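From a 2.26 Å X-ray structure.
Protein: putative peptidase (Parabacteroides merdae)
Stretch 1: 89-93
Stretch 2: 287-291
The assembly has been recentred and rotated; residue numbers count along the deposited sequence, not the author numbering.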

# COMPACT_ATOMS: atom_id res chain seq x y z
N ALA A 89 -6.13 7.30 -11.54
CA ALA A 89 -6.85 7.18 -10.27
C ALA A 89 -7.34 5.72 -10.09
O ALA A 89 -7.06 5.10 -9.06
CB ALA A 89 -8.01 8.17 -10.20
N ASN A 90 -7.99 5.16 -11.13
CA ASN A 90 -8.52 3.77 -11.18
C ASN A 90 -9.49 3.47 -10.06
O ASN A 90 -9.68 2.29 -9.68
CB ASN A 90 -7.38 2.71 -11.21
CG ASN A 90 -6.79 2.57 -12.60
OD1 ASN A 90 -7.49 2.64 -13.60
ND2 ASN A 90 -5.49 2.41 -12.70
N PHE A 91 -10.18 4.53 -9.57
CA PHE A 91 -11.21 4.46 -8.52
C PHE A 91 -11.96 5.78 -8.51
O PHE A 91 -11.32 6.83 -8.57
CB PHE A 91 -10.60 4.17 -7.12
CG PHE A 91 -11.62 4.05 -6.01
CD1 PHE A 91 -12.30 2.85 -5.79
CD2 PHE A 91 -11.96 5.16 -5.24
CE1 PHE A 91 -13.28 2.76 -4.80
CE2 PHE A 91 -12.95 5.07 -4.25
CZ PHE A 91 -13.60 3.87 -4.04
N TYR A 92 -13.29 5.73 -8.44
CA TYR A 92 -14.16 6.90 -8.36
C TYR A 92 -15.30 6.52 -7.48
O TYR A 92 -16.02 5.55 -7.78
CB TYR A 92 -14.66 7.37 -9.76
CG TYR A 92 -13.53 7.69 -10.71
CD1 TYR A 92 -12.90 8.93 -10.69
CD2 TYR A 92 -13.05 6.73 -11.61
CE1 TYR A 92 -11.84 9.22 -11.56
CE2 TYR A 92 -11.99 7.00 -12.46
CZ TYR A 92 -11.40 8.25 -12.45
OH TYR A 92 -10.37 8.52 -13.30
N LYS A 93 -15.45 7.23 -6.36
CA LYS A 93 -16.51 7.01 -5.38
C LYS A 93 -17.90 7.08 -6.05
O LYS A 93 -18.76 6.24 -5.77
CB LYS A 93 -16.35 8.05 -4.24
CG LYS A 93 -17.50 8.15 -3.23
CD LYS A 93 -17.44 7.07 -2.14
CE LYS A 93 -18.45 7.28 -1.01
NZ LYS A 93 -19.86 7.44 -1.49
N ALA A 287 -3.74 -6.82 -14.92
CA ALA A 287 -3.80 -5.37 -15.02
C ALA A 287 -5.13 -4.95 -15.68
O ALA A 287 -5.46 -5.43 -16.76
CB ALA A 287 -2.60 -4.85 -15.82
N VAL A 288 -5.93 -4.13 -14.97
CA VAL A 288 -7.22 -3.61 -15.44
C VAL A 288 -7.26 -2.14 -15.05
O VAL A 288 -6.97 -1.80 -13.90
CB VAL A 288 -8.49 -4.40 -14.96
CG1 VAL A 288 -9.75 -3.87 -15.64
CG2 VAL A 288 -8.38 -5.90 -15.21
N ALA A 289 -7.62 -1.27 -16.00
CA ALA A 289 -7.74 0.17 -15.79
C ALA A 289 -9.17 0.61 -16.06
O ALA A 289 -9.76 0.13 -17.03
CB ALA A 289 -6.77 0.95 -16.71
N ILE A 290 -9.70 1.55 -15.26
CA ILE A 290 -11.04 2.12 -15.52
C ILE A 290 -10.94 2.92 -16.85
O ILE A 290 -10.03 3.72 -17.04
CB ILE A 290 -11.60 2.96 -14.35
CG1 ILE A 290 -11.82 2.05 -13.10
CG2 ILE A 290 -12.94 3.67 -14.75
CD1 ILE A 290 -12.37 2.79 -11.88
N THR A 291 -11.84 2.61 -17.80
CA THR A 291 -11.83 3.25 -19.10
C THR A 291 -12.73 4.47 -19.12
O THR A 291 -13.70 4.53 -18.36
CB THR A 291 -12.20 2.27 -20.20
OG1 THR A 291 -13.56 1.88 -20.01
CG2 THR A 291 -11.29 1.06 -20.21
O HOH W 1 -7.98 4.47 -15.80

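How do the two backbones meet? Neither stretch forms regular secondary structure where they touch, and no backbone-to-backbone hydrogen bond joins them. They come nearest at Asn90 and Ile290, whose CA atoms lie 5.3 Å apart. Asn90 adopts phi/psi angles of 57/28, a left-handed conformation that asparagine tolerates better than most residues, whereas Ile290 is extended at -66/127. Beyond this meeting point each chain turns toward a helix, with Tyr92 and Thr291 at the N-cap positions.

Which direct hydrogen bond crosses the contact? Its acceptor is the side chain of Asn90. The CA-to-CB bond of Asn90 points sideways, but with chi1 at -79° (m) the amide end comes nearer to the other stretch, and Ile290 N donates a hydrogen bond to Asn90 OD1 at 3.0 Å with an angle of 151°. Asn90 OD1 also lies 3.3 Å from Ala289 CA, so it sits close against the backbone leading into Ile290. Asn90 ND2 is satisfied elsewhere in the structure.

Does water add to this link? One water donates to both Asn90 OD1, at 2.9 Å, and Ile290 O, at a short 2.5 Å. Asn90 OD1 therefore accepts two hydrogen bonds, and the backbone N and O of Ile290 are both tied to it, one directly and the other through the water.

What does the Ile290 side chain touch? The CA-to-CB bond of Ile290 points toward the first stretch, and its m, t rotamer places Ile290 CD1 3.6 Å from Phe91 N and, in an apolar contact, 4.0 Å from Tyr92 CD2. The methyl meets the Tyr92 ring obliquely. The CA-to-CB bond of Phe91 points away, and its side chain comes no nearer than 5.3 Å to the other stretch, so its contribution here is backbone rather than ring. The contact is small, burying 208 Å² in total, with Ile290 and Asn90 supplying the largest shares.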